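Local coordinates for ribosomal-protein-S5-alanine N-acetyltransferase (Vibrio fischeri, PDB 3IGR) that probably transfers the acetyl group of acetyl-CoA to the N-terminal alanine of ribosomal protein uS5, as a GNAT-fold acetyltransferase of the RimJ subfamily, at residues A[4-8]-A[9-13]; A[89-92]-A[93-97]; A[111-114]-A[115-119]; A[121-124]-A[125-129]; A[146-150]-A[151-155]. All blocks are in the same frame, centred on the assembly; numbering follows the deposited sequence. Where two conformers were deposited one is given.

In the fold
From the N terminus, contact 1 closes the tight hairpin of strands 4-7 and 10-14 at one border of the mixed sheet. Contact 2 closes a second hairpin, between strands 79-90 and 96-103. Contacts 3 and 4 are the first and last turns of helix 112-126, in the crossover between parallel strands 96-103 and 132-137, and contact 5 ends helix 142-150 just before strand 154-162. All five are local and follow in series, so none nests within or crosses another. Helix 112-126 ties them together: its start meets contacts 1 and 5 through Arg115 and Val117, and its end and the residues just after it meet contact 2 through Met124 and Gln128.

Contact 1: A[4-8]-A[9-13]; sequences SFEFE and HYQVR
Phe7 places CG between its backbone N and its carbonyl carbon (chi1 55°), whereas Tyr10 turns CG away from its carbonyl carbon (chi1 -54°); the pair already shares a face of the hairpin, and the two torsions turn the Phe7 ring onto CB of Tyr10. Tyr10 CB then lies over a face of the Phe7 ring, 4.2 Å from its centroid, in a CH-pi contact displaced toward the ring's rim. The two rings meet obliquely, with planes 42° apart, and Phe7 CE1 comes 3.7 Å from Tyr10 CD2. Val12, whose beta-branched side chain suits a strand, offers this buried ring a methyl, CG2, 3.7 Å from Phe7 CE2.

The other face is polar. Gln11, fully extended, carries its amide alongside the partner strand, where NE2 donates to Ser4 OG at 2.6 Å, nearly in the amide plane. Glu6 lays CG against Gln11 CB, while its carboxylate forms a salt bridge with Lys75.

Paired backbone bonds join Phe5 with Val12 and Phe7 with Tyr10, Val12 N to Phe5 O measuring 2.7 Å. A type II' turn reverses the chain, Glu8 taking the positive phi at its first corner. His9 in the turn, and Gln11 and Arg13 of the second strand, bond to Lys75 and to strand 68-74, while Phe5, Phe7, Tyr10 and Val12 pack on helix 112-126.

Contact 2: A[89-92]-A[93-97]; sequences ITRF and PFHAG
The His95 ring lies flat against the peptide joining Arg91 to Phe92: over one face stand Arg91 C, 3.8 Å above the plane near the ring centre, and Phe92 N, nearer the rim. At the ring's ND1 a water 2.8 Å away passes the contact on to Arg91 NH1, which it meets at the edge of the guanidinium, in plane. The guanidinium also bonds the carbonyls of Gln128 and Asn65, so the side chain reaches from the turn to two neighbouring loops. On the Phe92 ring, Pro93 CB sits almost exactly over the centre of one face, 3.6 Å from the centroid. This CH-pi contact accompanies a cis peptide bond between the two residues, a geometry for which proline is well suited.

These residues form the turn of the hairpin between strands 79-90 and 96-103. Thr90 pairs with Ala96 through two backbone bonds, and with His95 and Ala96 both facing Thr90 the pairing is a G1 beta bulge; His95 takes the positive phi of 49°. Arg91 O accepts two N-H groups, from Phe94 N at 2.8 Å and from His95 N at 2.9 Å, the latter standing well above the carbonyl plane. Thr90 directs CG2 toward Phe94, whose ring has two conformers, so that contact is uncertain. Thr90 OG1 meets a water at 2.8 Å, which makes a weak bond to Ala96 O.

Contact 3: A[111-114]-A[115-119]; sequences GIMR and RAVNV
Four successive i-to-i+4 bonds wind the first turns of helix 112-126, from Arg115 N to Gly111 O at 3.2 Å through Asn118 N to Arg114 O at 2.8 Å. Gly111 holds the N-cap with a positive phi, a conformation that glycine adopts readily; its CA, bearing no side chain, also leaves room for the Arg114 guanidinium.

That guanidinium is folded back along the helix. Arg114 leaves with CG opposite its backbone N (chi1 -175°), then bends at chi3 (65°), so that the flat group comes over Gly111 O, which lies 4.1 Å above its plane near the centre. Arg115 begins along the same carbonyl, its CG 3.4 Å from Gly111 O, and its guanidinium is turned only 18° from that of Arg114, though the two side chains cross and their charged ends stay apart. Each has a partner elsewhere: Arg114 NH2 bonds Asn76 of the second subunit, and Arg115 NH1 makes a weak bond to that residue's carbonyl and a long ion pair with Glu8.

The opposite flank is apolar. Selenomethionine Met113 bends at chi2 and chi3, bringing CE 3.9 Å from Ala116 CB, while its CG lies 4.3 Å from Val117 CG2. Small Ala116 and branched Val117 keep this surface close to strand 79-90, where both touch Val84.

Such an amphipathic helix is the connector of a beta-alpha-beta crossover, here between strands 96-103 and 132-137, which in the GNAT fold follows the loop that commonly binds the acetyl-CoA pyrophosphate.

Contact 4: A[121-124]-A[125-129]; sequences IDWM and FKAQN
Trp123 packs closely on the residues one turn on, for its indole lies over Ala127 and Gln128. Ala127 CB is 3.5 Å from the centroid of the five-membered ring and Gln128 CG 4.1 Å from that of the six-membered ring, both CH-pi contacts over the face. Alanine is small enough to sit against the indole, and Gln128, bent at chi2 (-70°), lays its CG over the six-membered ring while its amide is turned 52° from the ring and bonds Asn65 beyond. One turn earlier, Ile121 and Phe125 point the same way, with Ile121 CG2 over one face of the phenyl ring, 4.2 Å from its centroid. Selenomethionine Met124 fills the buried side, its SE 4.1 Å from Gln128 CG, and packs on Phe68, Tyr86 and Ile133.

The solvent side is looser and held by charge. Lys126, stretched straight beyond CG, runs beside Asp122 and delivers NZ to OD2 at 2.7 Å, a salt bridge spanning one helical turn that meets the carboxylate oxygen nearly along its C-O axis.

The helix ends in an ordered way. Trp123 O takes two donors, Ala127 N at 2.8 Å and Gln128 N at 3.1 Å, the second being an i-to-i+5 bond. Asn129 then adopts a positive phi (49°), which an asparagine tolerates well, and the chain turns toward strand 132-137, completing the helical arm of the beta-alpha-beta crossover.

Contact 5: A[146-150]-A[151-155]; sequences KVLAA and LGFVK
Leu148 O is gripped by two N-H groups that reach it from opposite faces of its carbonyl plane: Phe153 N at 3.1 Å and Leu151 N at 3.2 Å. The first of these, with Gly152 N bonding to Ala149 O at 3.1 Å, defines the Schellman motif that ends helix 142-150. Gly152 is its C-prime residue, with phi at 77°, a left-handed conformation that costs glycine little because it has no CB to crowd the backbone. Leu151 N is shared, since it also makes a weak bond to Val147 O.

The side chains close over this turn in the way Schellman ends often do, an apolar residue beyond the glycine folding back on one within the helix. Phe153 sets its CG opposite its carbonyl carbon (chi1 -78°), which lays the ring against the last helical turn. Leu148, whose branched end is well shaped to cover a flat ring, answers with CD2. Both side chains are buried and also touch Ala135 of strand 132-137 and Thr175 of strand 168-178.

On the neighbouring flank Val147 and Leu151 run side by side, Val147 CG1 and Leu151 CD1 4.0 Å apart, and Leu151 continues onto Arg114, Val117 and Asn118 of helix 112-126. Leu151 CB stands at the edge of the phenyl ring, in plane. Over one face, Leu148 CD2 lies 3.8 Å from the centroid of the Phe153 ring, only 10° off the ring normal.

Contact 1: A[4-8]-A[9-13]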
# COMPACT_ATOMS: atom_id res chain seq x y z
N SER A 4 -10.90 17.77 5.31
CA SER A 4 -9.59 18.11 4.83
C SER A 4 -8.58 17.03 5.16
O SER A 4 -8.50 16.58 6.31
CB SER A 4 -9.14 19.43 5.45
OG SER A 4 -8.26 20.10 4.58
N PHE A 5 -7.81 16.60 4.17
CA PHE A 5 -6.72 15.67 4.43
C PHE A 5 -5.40 16.23 3.94
O PHE A 5 -5.31 16.82 2.86
CB PHE A 5 -7.00 14.28 3.83
CG PHE A 5 -8.40 13.79 4.09
CD1 PHE A 5 -8.70 13.10 5.26
CD2 PHE A 5 -9.43 14.04 3.18
CE1 PHE A 5 -10.00 12.64 5.52
CE2 PHE A 5 -10.74 13.59 3.44
CZ PHE A 5 -11.02 12.89 4.60
N GLU A 6 -4.37 16.06 4.75
CA GLU A 6 -3.06 16.56 4.37
C GLU A 6 -2.03 15.45 4.44
O GLU A 6 -2.09 14.60 5.31
CB GLU A 6 -2.68 17.76 5.24
CG GLU A 6 -3.40 19.06 4.81
CD GLU A 6 -3.08 20.25 5.69
OE1 GLU A 6 -2.79 20.05 6.89
OE2 GLU A 6 -3.12 21.40 5.18
N PHE A 7 -1.12 15.44 3.47
CA PHE A 7 0.02 14.54 3.48
C PHE A 7 1.09 15.23 2.66
O PHE A 7 0.78 15.90 1.66
CB PHE A 7 -0.31 13.14 2.93
CG PHE A 7 -0.91 13.15 1.53
CD1 PHE A 7 -0.08 13.14 0.40
CD2 PHE A 7 -2.29 13.15 1.35
CE1 PHE A 7 -0.62 13.14 -0.89
CE2 PHE A 7 -2.85 13.15 0.06
CZ PHE A 7 -2.02 13.15 -1.07
N GLU A 8 2.34 15.08 3.10
CA GLU A 8 3.48 15.74 2.48
C GLU A 8 3.19 17.23 2.28
O GLU A 8 2.80 17.89 3.24
CB GLU A 8 3.91 15.02 1.21
CG GLU A 8 5.09 14.07 1.47
CD GLU A 8 5.01 12.81 0.64
OE1 GLU A 8 5.99 12.04 0.64
OE2 GLU A 8 3.96 12.59 -0.02
N HIS A 9 3.37 17.75 1.06
CA HIS A 9 3.00 19.15 0.77
C HIS A 9 1.66 19.29 0.02
O HIS A 9 1.43 20.27 -0.70
CB HIS A 9 4.15 19.90 0.09
CG HIS A 9 4.63 19.27 -1.19
ND1 HIS A 9 5.63 18.33 -1.22
CD2 HIS A 9 4.27 19.48 -2.48
CE1 HIS A 9 5.85 17.97 -2.48
NE2 HIS A 9 5.04 18.65 -3.26
N TYR A 10 0.78 18.31 0.21
CA TYR A 10 -0.53 18.27 -0.45
C TYR A 10 -1.70 18.35 0.53
O TYR A 10 -1.58 17.97 1.70
CB TYR A 10 -0.66 17.00 -1.29
CG TYR A 10 0.46 16.83 -2.28
CD1 TYR A 10 0.48 17.56 -3.47
CD2 TYR A 10 1.54 15.98 -2.02
CE1 TYR A 10 1.52 17.44 -4.38
CE2 TYR A 10 2.60 15.85 -2.93
CZ TYR A 10 2.57 16.58 -4.11
OH TYR A 10 3.58 16.48 -5.04
N GLN A 11 -2.83 18.87 0.04
CA GLN A 11 -4.08 18.91 0.79
C GLN A 11 -5.22 18.43 -0.11
O GLN A 11 -5.34 18.88 -1.25
CB GLN A 11 -4.39 20.33 1.27
CG GLN A 11 -5.77 20.45 1.93
CD GLN A 11 -6.10 21.86 2.37
OE1 GLN A 11 -5.43 22.82 1.99
NE2 GLN A 11 -7.15 21.99 3.17
N VAL A 12 -6.03 17.50 0.40
CA VAL A 12 -7.23 17.02 -0.29
C VAL A 12 -8.40 17.58 0.51
O VAL A 12 -8.50 17.36 1.72
CB VAL A 12 -7.31 15.47 -0.33
CG1 VAL A 12 -8.49 15.01 -1.21
CG2 VAL A 12 -6.01 14.88 -0.83
N ARG A 13 -9.26 18.32 -0.17
CA ARG A 13 -10.36 19.00 0.49
C ARG A 13 -11.48 19.15 -0.50
O ARG A 13 -11.28 18.93 -1.70
CB ARG A 13 -9.92 20.37 1.03
CG ARG A 13 -9.40 21.35 -0.01
CD ARG A 13 -9.52 22.79 0.50
NE ARG A 13 -8.88 23.78 -0.37
CZ ARG A 13 -9.42 24.26 -1.49
NH1 ARG A 13 -10.62 23.85 -1.91
NH2 ARG A 13 -8.76 25.17 -2.20

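Contact 2: A[89-92]-A[93-97]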
# COMPACT_ATOMS: atom_id res chain seq x y z
N ILE A 89 -24.55 9.48 -6.37
CA ILE A 89 -24.73 8.90 -5.06
C ILE A 89 -26.20 8.54 -4.83
O ILE A 89 -27.09 9.36 -5.06
CB ILE A 89 -24.20 9.85 -3.98
CG1 ILE A 89 -22.67 9.94 -4.07
CG2 ILE A 89 -24.66 9.40 -2.59
CD1 ILE A 89 -22.05 10.93 -3.09
N THR A 90 -26.44 7.30 -4.39
CA THR A 90 -27.78 6.85 -4.02
C THR A 90 -27.74 6.34 -2.59
O THR A 90 -26.78 5.67 -2.19
CB THR A 90 -28.26 5.72 -4.96
OG1 THR A 90 -28.17 6.18 -6.32
CG2 THR A 90 -29.70 5.31 -4.68
N ARG A 91 -28.77 6.66 -1.82
CA ARG A 91 -28.88 6.18 -0.46
C ARG A 91 -29.73 4.91 -0.55
O ARG A 91 -29.51 4.13 -1.47
CB ARG A 91 -29.47 7.27 0.45
CG ARG A 91 -28.62 8.54 0.43
CD ARG A 91 -27.18 8.22 0.88
NE ARG A 91 -26.31 9.40 0.87
CZ ARG A 91 -25.17 9.51 1.54
NH1 ARG A 91 -24.72 8.52 2.32
NH2 ARG A 91 -24.48 10.65 1.45
N PHE A 92 -30.64 4.67 0.39
CA PHE A 92 -31.47 3.46 0.31
C PHE A 92 -32.02 3.35 -1.12
O PHE A 92 -32.51 4.35 -1.65
CB PHE A 92 -32.61 3.49 1.33
CG PHE A 92 -33.57 2.33 1.20
CD1 PHE A 92 -33.29 1.10 1.79
CD2 PHE A 92 -34.74 2.46 0.44
CE1 PHE A 92 -34.18 -0.00 1.65
CE2 PHE A 92 -35.64 1.37 0.30
CZ PHE A 92 -35.35 0.14 0.89
N PRO A 93 -31.99 2.16 -1.74
CA PRO A 93 -31.58 0.86 -1.20
C PRO A 93 -30.20 0.42 -1.70
O PRO A 93 -29.88 -0.78 -1.61
CB PRO A 93 -32.63 -0.08 -1.79
CG PRO A 93 -32.84 0.50 -3.20
CD PRO A 93 -32.74 2.00 -3.01
N PHE A 94 -29.42 1.39 -2.21
CA PHE A 94 -28.13 1.11 -2.88
C PHE A 94 -26.95 1.50 -2.00
O PHE A 94 -25.96 0.76 -1.90
CB PHE A 94 -28.03 1.91 -4.18
CG PHE A 94 -28.88 1.40 -5.31
CD1 PHE A 94 -28.37 0.50 -6.22
CD2 PHE A 94 -30.17 1.88 -5.49
CE1 PHE A 94 -29.16 0.05 -7.29
CE2 PHE A 94 -30.96 1.45 -6.55
CZ PHE A 94 -30.45 0.53 -7.45
N HIS A 95 -27.05 2.68 -1.37
CA HIS A 95 -25.94 3.23 -0.55
C HIS A 95 -24.60 3.17 -1.32
O HIS A 95 -23.58 2.64 -0.83
CB HIS A 95 -25.90 2.53 0.82
CG HIS A 95 -27.12 2.78 1.64
ND1 HIS A 95 -27.35 3.98 2.29
CD2 HIS A 95 -28.19 1.99 1.92
CE1 HIS A 95 -28.50 3.91 2.94
NE2 HIS A 95 -29.03 2.72 2.73
N ALA A 96 -24.62 3.73 -2.52
CA ALA A 96 -23.51 3.59 -3.46
C ALA A 96 -23.22 4.89 -4.18
O ALA A 96 -24.06 5.81 -4.23
CB ALA A 96 -23.82 2.52 -4.49
N GLY A 97 -22.01 4.97 -4.71
CA GLY A 97 -21.62 6.10 -5.55
C GLY A 97 -20.47 5.75 -6.46
O GLY A 97 -19.82 4.70 -6.31
O HOH W 1 -25.70 5.05 -7.06
O HOH W 2 -25.40 5.89 2.85

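Contact 3: A[111-114]-A[115-119]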
# COMPACT_ATOMS: atom_id res chain seq x y z
N GLY A 111 2.51 8.37 -6.36
CA GLY A 111 1.45 7.79 -5.53
C GLY A 111 0.44 8.81 -5.02
O GLY A 111 -0.31 8.53 -4.08
N ILE A 112 0.39 9.99 -5.63
CA ILE A 112 -0.48 11.04 -5.12
C ILE A 112 -1.94 10.62 -5.32
O ILE A 112 -2.78 10.85 -4.44
CB ILE A 112 -0.19 12.42 -5.77
CG1 ILE A 112 1.21 12.92 -5.37
CG2 ILE A 112 -1.25 13.45 -5.40
CD1 ILE A 112 1.77 13.93 -6.31
N MSE A 113 -2.24 9.99 -6.45
CA MSE A 113 -3.61 9.63 -6.77
C MSE A 113 -4.11 8.55 -5.81
O MSE A 113 -5.22 8.63 -5.30
CB MSE A 113 -3.70 9.15 -8.22
CG MSE A 113 -5.13 9.08 -8.74
SE MSE A 113 -5.81 10.82 -9.33
CE MSE A 113 -6.16 11.74 -7.63
N ARG A 114 -3.29 7.53 -5.60
CA ARG A 114 -3.60 6.45 -4.66
C ARG A 114 -3.94 6.99 -3.26
O ARG A 114 -4.99 6.64 -2.70
CB ARG A 114 -2.44 5.46 -4.59
CG ARG A 114 -2.73 4.25 -3.72
CD ARG A 114 -1.45 3.50 -3.37
NE ARG A 114 -0.56 4.31 -2.53
CZ ARG A 114 0.67 4.67 -2.87
NH1 ARG A 114 1.18 4.30 -4.03
NH2 ARG A 114 1.39 5.39 -2.04
N ARG A 115 -3.08 7.86 -2.72
CA ARG A 115 -3.33 8.46 -1.40
C ARG A 115 -4.58 9.32 -1.36
O ARG A 115 -5.35 9.23 -0.40
CB ARG A 115 -2.13 9.29 -0.90
CG ARG A 115 -0.81 8.55 -0.75
CD ARG A 115 0.26 9.44 -0.04
NE ARG A 115 -0.00 9.58 1.40
CZ ARG A 115 0.89 9.99 2.31
NH1 ARG A 115 2.11 10.35 1.94
NH2 ARG A 115 0.57 10.06 3.59
N ALA A 116 -4.77 10.15 -2.39
CA ALA A 116 -5.95 11.03 -2.47
C ALA A 116 -7.26 10.24 -2.49
O ALA A 116 -8.22 10.57 -1.77
CB ALA A 116 -5.86 11.97 -3.70
N VAL A 117 -7.29 9.18 -3.29
CA VAL A 117 -8.49 8.34 -3.43
C VAL A 117 -8.69 7.49 -2.17
O VAL A 117 -9.82 7.34 -1.72
CB VAL A 117 -8.41 7.41 -4.66
CG1 VAL A 117 -9.61 6.46 -4.71
CG2 VAL A 117 -8.35 8.21 -5.97
N ASN A 118 -7.61 6.94 -1.62
CA ASN A 118 -7.70 6.13 -0.40
C ASN A 118 -8.30 6.88 0.78
O ASN A 118 -9.13 6.34 1.52
CB ASN A 118 -6.33 5.61 0.03
CG ASN A 118 -6.43 4.49 1.04
OD1 ASN A 118 -7.51 3.97 1.30
ND2 ASN A 118 -5.30 4.10 1.60
N VAL A 119 -7.86 8.12 0.96
CA VAL A 119 -8.23 8.87 2.14
C VAL A 119 -9.69 9.33 2.01
O VAL A 119 -10.43 9.33 2.99
CB VAL A 119 -7.23 10.00 2.44
CG1 VAL A 119 -7.41 11.21 1.51
CG2 VAL A 119 -7.29 10.36 3.90

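Contact 4: A[121-124]-A[125-129]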
# COMPACT_ATOMS: atom_id res chain seq x y z
N ILE A 121 -12.06 7.72 -0.04
CA ILE A 121 -12.90 6.51 0.04
C ILE A 121 -13.16 6.19 1.51
O ILE A 121 -14.29 5.87 1.92
CB ILE A 121 -12.27 5.26 -0.63
CG1 ILE A 121 -12.62 5.17 -2.10
CG2 ILE A 121 -12.89 3.98 -0.12
CD1 ILE A 121 -12.09 6.20 -2.95
N ASP A 122 -12.11 6.26 2.31
CA ASP A 122 -12.21 5.97 3.72
C ASP A 122 -13.23 6.88 4.40
O ASP A 122 -14.01 6.44 5.26
CB ASP A 122 -10.85 6.21 4.35
CG ASP A 122 -10.40 5.07 5.16
OD1 ASP A 122 -9.63 4.25 4.59
OD2 ASP A 122 -10.82 4.97 6.33
N TRP A 123 -13.20 8.15 4.02
CA TRP A 123 -14.17 9.11 4.52
C TRP A 123 -15.61 8.83 4.01
O TRP A 123 -16.57 8.95 4.75
CB TRP A 123 -13.72 10.53 4.20
CG TRP A 123 -14.59 11.59 4.79
CD1 TRP A 123 -14.54 12.09 6.07
CD2 TRP A 123 -15.63 12.30 4.12
NE1 TRP A 123 -15.50 13.06 6.24
CE2 TRP A 123 -16.18 13.21 5.06
CE3 TRP A 123 -16.15 12.26 2.82
CZ2 TRP A 123 -17.23 14.07 4.73
CZ3 TRP A 123 -17.19 13.13 2.49
CH2 TRP A 123 -17.72 14.01 3.45
N MSE A 124 -15.74 8.43 2.74
CA MSE A 124 -17.06 8.12 2.18
C MSE A 124 -17.71 6.93 2.92
O MSE A 124 -18.93 6.88 3.10
CB MSE A 124 -16.96 7.85 0.69
CG MSE A 124 -16.51 9.06 -0.14
SE MSE A 124 -17.87 10.48 -0.05
CE MSE A 124 -19.33 9.58 -0.93
N PHE A 125 -16.86 6.00 3.36
CA PHE A 125 -17.31 4.80 4.04
C PHE A 125 -17.66 5.13 5.50
O PHE A 125 -18.75 4.80 6.00
CB PHE A 125 -16.21 3.73 3.99
CG PHE A 125 -16.18 2.90 2.73
CD1 PHE A 125 -17.13 3.07 1.72
CD2 PHE A 125 -15.23 1.89 2.59
CE1 PHE A 125 -17.11 2.26 0.57
CE2 PHE A 125 -15.20 1.07 1.44
CZ PHE A 125 -16.14 1.27 0.43
N LYS A 126 -16.71 5.78 6.18
CA LYS A 126 -16.79 6.02 7.61
C LYS A 126 -17.69 7.21 7.95
O LYS A 126 -18.54 7.07 8.80
CB LYS A 126 -15.40 6.17 8.23
CG LYS A 126 -14.62 4.83 8.25
CD LYS A 126 -13.20 4.95 8.81
CE LYS A 126 -12.53 3.55 8.82
NZ LYS A 126 -11.04 3.60 8.68
N ALA A 127 -17.49 8.36 7.31
CA ALA A 127 -18.30 9.54 7.63
C ALA A 127 -19.59 9.63 6.81
O ALA A 127 -20.57 10.17 7.29
CB ALA A 127 -17.50 10.81 7.47
N GLN A 128 -19.59 9.12 5.58
CA GLN A 128 -20.82 9.15 4.78
C GLN A 128 -21.58 7.82 4.74
O GLN A 128 -22.62 7.74 4.12
CB GLN A 128 -20.58 9.67 3.36
CG GLN A 128 -20.21 11.15 3.28
CD GLN A 128 -21.37 12.08 3.61
OE1 GLN A 128 -22.52 11.78 3.33
NE2 GLN A 128 -21.06 13.23 4.19
N ASN A 129 -21.06 6.80 5.42
CA ASN A 129 -21.75 5.50 5.49
C ASN A 129 -22.20 4.97 4.11
O ASN A 129 -23.32 4.49 3.94
CB ASN A 129 -22.93 5.56 6.48
CG ASN A 129 -23.43 4.17 6.89
OD1 ASN A 129 -22.62 3.27 7.16
ND2 ASN A 129 -24.76 4.00 6.94

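Contact 5: A[146-150]-A[151-155]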
# COMPACT_ATOMS: atom_id res chain seq x y z
N LYS A 146 -3.75 0.22 -11.60
CA LYS A 146 -2.86 0.01 -10.45
C LYS A 146 -3.31 0.74 -9.20
O LYS A 146 -3.21 0.21 -8.10
CB LYS A 146 -1.41 0.32 -10.80
CG LYS A 146 -0.61 -0.93 -11.25
CD LYS A 146 -1.43 -1.86 -12.19
CE LYS A 146 -2.29 -2.88 -11.40
NZ LYS A 146 -3.33 -3.54 -12.24
N VAL A 147 -3.84 1.95 -9.38
CA VAL A 147 -4.44 2.68 -8.28
C VAL A 147 -5.54 1.83 -7.64
O VAL A 147 -5.49 1.54 -6.45
CB VAL A 147 -5.01 4.05 -8.74
CG1 VAL A 147 -5.98 4.60 -7.70
CG2 VAL A 147 -3.87 5.03 -9.01
N LEU A 148 -6.52 1.43 -8.46
CA LEU A 148 -7.67 0.66 -7.98
C LEU A 148 -7.25 -0.65 -7.31
O LEU A 148 -7.76 -0.99 -6.24
CB LEU A 148 -8.68 0.42 -9.10
CG LEU A 148 -9.35 1.69 -9.65
CD1 LEU A 148 -10.20 1.39 -10.87
CD2 LEU A 148 -10.19 2.37 -8.60
N ALA A 149 -6.32 -1.36 -7.93
CA ALA A 149 -5.82 -2.61 -7.35
C ALA A 149 -5.19 -2.34 -5.98
O ALA A 149 -5.41 -3.10 -5.02
CB ALA A 149 -4.79 -3.27 -8.28
N ALA A 150 -4.42 -1.26 -5.88
CA ALA A 150 -3.70 -0.96 -4.64
C ALA A 150 -4.66 -0.62 -3.49
O ALA A 150 -4.32 -0.79 -2.31
CB ALA A 150 -2.70 0.17 -4.85
N LEU A 151 -5.86 -0.17 -3.85
CA LEU A 151 -6.86 0.26 -2.89
C LEU A 151 -7.88 -0.81 -2.58
O LEU A 151 -8.86 -0.57 -1.86
CB LEU A 151 -7.54 1.53 -3.41
CG LEU A 151 -6.57 2.71 -3.45
CD1 LEU A 151 -7.29 3.95 -3.93
CD2 LEU A 151 -5.98 2.94 -2.07
N GLY A 152 -7.66 -2.00 -3.14
CA GLY A 152 -8.51 -3.15 -2.87
C GLY A 152 -9.85 -3.20 -3.58
O GLY A 152 -10.74 -3.89 -3.11
N PHE A 153 -10.01 -2.46 -4.69
CA PHE A 153 -11.19 -2.58 -5.56
C PHE A 153 -11.17 -3.93 -6.24
O PHE A 153 -10.12 -4.40 -6.64
CB PHE A 153 -11.24 -1.48 -6.61
CG PHE A 153 -11.72 -0.15 -6.07
CD1 PHE A 153 -10.91 0.60 -5.23
CD2 PHE A 153 -12.97 0.34 -6.41
CE1 PHE A 153 -11.34 1.83 -4.73
CE2 PHE A 153 -13.43 1.56 -5.90
CZ PHE A 153 -12.62 2.32 -5.07
N VAL A 154 -12.33 -4.57 -6.33
CA VAL A 154 -12.44 -5.92 -6.89
C VAL A 154 -13.14 -5.82 -8.24
O VAL A 154 -14.20 -5.19 -8.35
CB VAL A 154 -13.23 -6.85 -5.92
CG1 VAL A 154 -13.49 -8.25 -6.55
CG2 VAL A 154 -12.47 -7.00 -4.61
N LYS A 155 -12.54 -6.41 -9.27
CA LYS A 155 -13.16 -6.47 -10.60
C LYS A 155 -14.50 -7.22 -10.53
O LYS A 155 -14.56 -8.35 -10.05
CB LYS A 155 -12.21 -7.14 -11.61
CG LYS A 155 -12.82 -7.30 -13.03
CD LYS A 155 -11.88 -8.06 -13.99
CE LYS A 155 -12.58 -8.36 -15.30
NZ LYS A 155 -11.63 -8.82 -16.36